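Local coordinates for protein amicyanin (Paracoccus versutus, PDB 1ID2) that binds a single copper ion as a type I blue copper protein of the plastocyanin/azurin family and probably shuttles electrons between redox partners, at residues Q1-P11 and I62-M73. Numbering follows the deposited sequence.
Sequences QDKITVTSEKP and IVGEDAFRGEMM
E71 reaches across to the bend at E9-P11, and its chain can be followed atom by atom. CB lies beside P11 CD and the carbonyl of E9; CG keeps to the same oxygen, 3.6 Å from E9 O, and CD rests against it at 3.4 Å from E9 O. With CG anti to the carbonyl carbon (chi1 -81°) and the chain extended beyond it, the carboxylate splits its neighbours: OE1 touches P11 CD, while OE2 comes 3.2 Å from both E9 OE2 and E9 O, acceptors facing acceptors. The two carboxylates, their planes 56° apart, would probably repel unless a proton or cation intervenes. A water bridges the backbones, donating to E9 O and accepting from E71 N. Cutting the chain back to an alanine here would keep CB beside P11 CD but remove CG and the carboxylate, and would probably leave a gap against the E9 carbonyl and the P11 ring. In this cupredoxin beta-sandwich, the contact lays edge strand 4-13 alongside the connection that carries strand 68-69; the side chain of M72, not itself a ligand, lies about 6 Å from the copper. Further along, F68 receives I4 CD1 over the centre of one ring face, 4.3 Å above the plane, and V6 CG2 comes obliquely to CZ at 3.7 Å. I4 CG2 presses tightly on V63 CG1, 3.4 Å away. Beyond it, K3 N donates to V63 O.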
loop_
_atom_site.group_PDB
_atom_site.type_symbol
_atom_site.label_atom_id
_atom_site.label_comp_id
_atom_site.label_asym_id
_atom_site.label_seq_id
_atom_site.Cartn_x
_atom_site.Cartn_y
_atom_site.Cartn_z
ATOM N N GLN A 1 -2.636 12.106 -14.496
ATOM C CA GLN A 1 -3.100 12.457 -13.124
ATOM C C GLN A 1 -2.168 11.813 -12.100
ATOM O O GLN A 1 -1.141 12.388 -11.749
ATOM C CB GLN A 1 -4.544 11.978 -12.892
ATOM C CG GLN A 1 -5.468 12.047 -14.109
ATOM C CD GLN A 1 -5.424 13.391 -14.811
ATOM O OE1 GLN A 1 -4.467 13.694 -15.522
ATOM N NE2 GLN A 1 -6.456 14.197 -14.619
ATOM N N ASP A 2 -2.459 10.566 -11.747
ATOM C CA ASP A 2 -1.696 9.837 -10.742
ATOM C C ASP A 2 -0.787 8.798 -11.428
ATOM O O ASP A 2 -1.115 8.254 -12.496
ATOM C CB ASP A 2 -2.658 9.124 -9.754
ATOM C CG ASP A 2 -2.941 9.940 -8.466
ATOM O OD1 ASP A 2 -3.941 10.695 -8.431
ATOM O OD2 ASP A 2 -2.259 9.714 -7.439
ATOM N N LYS A 3 0.365 8.553 -10.814
ATOM C CA LYS A 3 1.215 7.410 -11.120
ATOM C C LYS A 3 0.578 6.052 -10.765
ATOM O O LYS A 3 1.202 5.015 -10.950
ATOM C CB LYS A 3 2.521 7.544 -10.344
ATOM C CG LYS A 3 3.612 8.269 -11.078
ATOM C CD LYS A 3 3.358 9.759 -11.118
ATOM C CE LYS A 3 4.640 10.496 -11.509
ATOM N NZ LYS A 3 5.841 10.095 -10.695
ATOM N N ILE A 4 -0.585 6.072 -10.119
ATOM C CA ILE A 4 -1.185 4.869 -9.555
ATOM C C ILE A 4 -2.665 4.753 -9.913
ATOM O O ILE A 4 -3.301 5.724 -10.325
ATOM C CB ILE A 4 -1.050 4.834 -8.008
ATOM C CG1 ILE A 4 -1.805 6.006 -7.387
ATOM C CG2 ILE A 4 0.412 4.869 -7.609
ATOM C CD1 ILE A 4 -1.969 5.905 -5.868
ATOM N N THR A 5 -3.202 3.548 -9.768
ATOM C CA THR A 5 -4.632 3.314 -9.921
ATOM C C THR A 5 -5.145 2.595 -8.683
ATOM O O THR A 5 -4.577 1.584 -8.229
ATOM C CB THR A 5 -4.948 2.448 -11.190
ATOM O OG1 THR A 5 -4.448 3.105 -12.361
ATOM C CG2 THR A 5 -6.446 2.244 -11.359
ATOM N N VAL A 6 -6.182 3.170 -8.092
ATOM C CA VAL A 6 -6.809 2.560 -6.943
ATOM C C VAL A 6 -8.174 1.982 -7.297
ATOM O O VAL A 6 -9.136 2.725 -7.547
ATOM C CB VAL A 6 -6.879 3.536 -5.764
ATOM C CG1 VAL A 6 -7.490 2.863 -4.560
ATOM C CG2 VAL A 6 -5.465 4.012 -5.444
ATOM N N THR A 7 -8.033 0.783 -7.846
ATOM C CA THR A 7 -8.833 -0.373 -7.487
ATOM C C THR A 7 -10.078 -0.019 -6.654
ATOM O O THR A 7 -11.101 0.436 -7.186
ATOM C CB THR A 7 -7.908 -1.355 -6.722
ATOM O OG1 THR A 7 -6.561 -1.189 -7.212
ATOM C CG2 THR A 7 -8.363 -2.820 -6.910
ATOM N N SER A 8 -9.960 -0.155 -5.340
ATOM C CA SER A 8 -11.094 0.045 -4.459
ATOM C C SER A 8 -10.680 1.076 -3.426
ATOM O O SER A 8 -9.580 1.001 -2.867
ATOM C CB SER A 8 -11.466 -1.288 -3.784
ATOM O OG SER A 8 -12.556 -1.153 -2.890
ATOM N N GLU A 9 -11.444 2.154 -3.374
ATOM C CA GLU A 9 -11.352 3.106 -2.281
ATOM C C GLU A 9 -11.400 2.343 -0.958
ATOM O O GLU A 9 -10.577 2.578 -0.072
ATOM C CB GLU A 9 -12.510 4.105 -2.353
ATOM C CG GLU A 9 -12.269 5.399 -1.591
ATOM C CD GLU A 9 -13.518 6.256 -1.482
ATOM O OE1 GLU A 9 -13.534 7.361 -2.064
ATOM O OE2 GLU A 9 -14.480 5.830 -0.808
ATOM N N LYS A 10 -12.296 1.359 -0.886
ATOM C CA LYS A 10 -12.572 0.595 0.337
ATOM C C LYS A 10 -11.530 -0.530 0.508
ATOM O O LYS A 10 -11.139 -1.178 -0.475
ATOM C CB LYS A 10 -13.984 0.007 0.238
ATOM C CG LYS A 10 -14.484 -0.748 1.455
ATOM C CD LYS A 10 -15.896 -1.252 1.198
ATOM C CE LYS A 10 -16.297 -2.357 2.158
ATOM N NZ LYS A 10 -17.585 -2.980 1.737
ATOM N N PRO A 11 -11.090 -0.800 1.762
ATOM C CA PRO A 11 -10.436 -2.088 2.081
ATOM C C PRO A 11 -11.300 -3.311 1.738
ATOM O O PRO A 11 -12.523 -3.288 1.923
ATOM C CB PRO A 11 -10.164 -1.996 3.596
ATOM C CG PRO A 11 -10.114 -0.528 3.871
ATOM C CD PRO A 11 -11.165 0.070 2.949
ATOM N N ILE A 62 4.554 12.456 -4.798
ATOM C CA ILE A 62 5.102 11.104 -4.874
ATOM C C ILE A 62 4.354 10.238 -5.904
ATOM O O ILE A 62 4.958 9.774 -6.867
ATOM C CB ILE A 62 5.124 10.423 -3.468
ATOM C CG1 ILE A 62 5.913 11.289 -2.477
ATOM C CG2 ILE A 62 5.732 9.031 -3.555
ATOM C CD1 ILE A 62 7.402 11.350 -2.723
ATOM N N VAL A 63 3.040 10.077 -5.742
ATOM C CA VAL A 63 2.253 9.344 -6.733
ATOM C C VAL A 63 1.406 10.262 -7.590
ATOM O O VAL A 63 0.614 9.799 -8.410
ATOM C CB VAL A 63 1.318 8.299 -6.090
ATOM C CG1 VAL A 63 2.132 7.109 -5.658
ATOM C CG2 VAL A 63 0.514 8.913 -4.936
ATOM N N GLY A 64 1.542 11.558 -7.347
ATOM C CA GLY A 64 0.797 12.562 -8.076
ATOM C C GLY A 64 1.262 13.902 -7.553
ATOM O O GLY A 64 2.170 13.950 -6.720
ATOM N N GLU A 65 0.605 14.976 -7.979
ATOM C CA GLU A 65 0.904 16.313 -7.468
ATOM C C GLU A 65 0.404 16.445 -6.031
ATOM O O GLU A 65 1.074 17.037 -5.185
ATOM C CB GLU A 65 0.245 17.376 -8.349
ATOM C CG GLU A 65 0.645 18.804 -8.006
ATOM C CD GLU A 65 -0.041 19.831 -8.885
ATOM O OE1 GLU A 65 -1.211 20.169 -8.606
ATOM O OE2 GLU A 65 0.593 20.307 -9.850
ATOM N N ASP A 66 -0.748 15.836 -5.761
ATOM C CA ASP A 66 -1.350 15.811 -4.425
ATOM C C ASP A 66 -0.855 14.673 -3.534
ATOM O O ASP A 66 -0.287 13.680 -4.014
ATOM C CB ASP A 66 -2.868 15.686 -4.529
ATOM C CG ASP A 66 -3.490 16.819 -5.274
ATOM O OD1 ASP A 66 -4.196 16.555 -6.271
ATOM O OD2 ASP A 66 -3.262 17.972 -4.861
ATOM N N ALA A 67 -1.211 14.782 -2.254
ATOM C CA ALA A 67 -1.035 13.708 -1.287
ATOM C C ALA A 67 -2.143 12.677 -1.445
ATOM O O ALA A 67 -3.290 13.024 -1.768
ATOM C CB ALA A 67 -1.058 14.267 0.128
ATOM N N PHE A 68 -1.816 11.434 -1.099
ATOM C CA PHE A 68 -2.754 10.318 -1.150
ATOM C C PHE A 68 -2.799 9.593 0.203
ATOM O O PHE A 68 -1.773 9.176 0.732
ATOM C CB PHE A 68 -2.351 9.343 -2.274
ATOM C CG PHE A 68 -3.321 8.211 -2.468
ATOM C CD1 PHE A 68 -3.124 6.997 -1.814
ATOM C CD2 PHE A 68 -4.513 8.415 -3.149
ATOM C CE1 PHE A 68 -4.107 6.021 -1.816
ATOM C CE2 PHE A 68 -5.512 7.436 -3.159
ATOM C CZ PHE A 68 -5.311 6.243 -2.487
ATOM N N ARG A 69 -3.991 9.483 0.775
ATOM C CA ARG A 69 -4.165 8.777 2.023
ATOM C C ARG A 69 -5.127 7.630 1.801
ATOM O O ARG A 69 -6.286 7.863 1.504
ATOM C CB ARG A 69 -4.736 9.717 3.069
ATOM C CG ARG A 69 -4.493 9.267 4.490
ATOM C CD ARG A 69 -5.729 9.447 5.356
ATOM N NE ARG A 69 -6.563 8.247 5.349
ATOM C CZ ARG A 69 -6.999 7.614 6.437
ATOM N NH1 ARG A 69 -6.677 8.043 7.656
ATOM N NH2 ARG A 69 -7.833 6.592 6.304
ATOM N N GLY A 70 -4.651 6.401 1.938
ATOM C CA GLY A 70 -5.519 5.253 1.749
ATOM C C GLY A 70 -6.448 5.142 2.941
ATOM O O GLY A 70 -6.151 5.684 4.000
ATOM N N GLU A 71 -7.552 4.425 2.791
ATOM C CA GLU A 71 -8.454 4.173 3.912
ATOM C C GLU A 71 -7.824 3.191 4.897
ATOM O O GLU A 71 -6.965 2.386 4.514
ATOM C CB GLU A 71 -9.776 3.607 3.393
ATOM C CG GLU A 71 -10.735 4.668 2.867
ATOM C CD GLU A 71 -12.120 4.113 2.550
ATOM O OE1 GLU A 71 -12.685 3.350 3.369
ATOM O OE2 GLU A 71 -12.660 4.464 1.482
ATOM N N MET A 72 -8.201 3.308 6.170
ATOM C CA MET A 72 -7.698 2.430 7.250
ATOM C C MET A 72 -8.183 0.973 7.141
ATOM O O MET A 72 -9.351 0.735 6.839
ATOM C CB MET A 72 -8.120 2.980 8.617
ATOM C CG MET A 72 -7.719 4.433 8.875
ATOM S SD MET A 72 -5.941 4.708 8.872
ATOM C CE MET A 72 -5.543 3.616 10.129
ATOM N N MET A 73 -7.255 0.023 7.264
ATOM C CA MET A 73 -7.570 -1.406 7.339
ATOM C C MET A 73 -7.608 -1.749 8.807
ATOM O O MET A 73 -6.830 -1.222 9.619
ATOM C CB MET A 73 -6.483 -2.281 6.702
ATOM C CG MET A 73 -6.268 -2.099 5.211
ATOM S SD MET A 73 -4.650 -2.714 4.615
ATOM C CE MET A 73 -3.705 -1.186 4.523
HETATM O O HOH W 1 -8.703 4.586 -0.216
#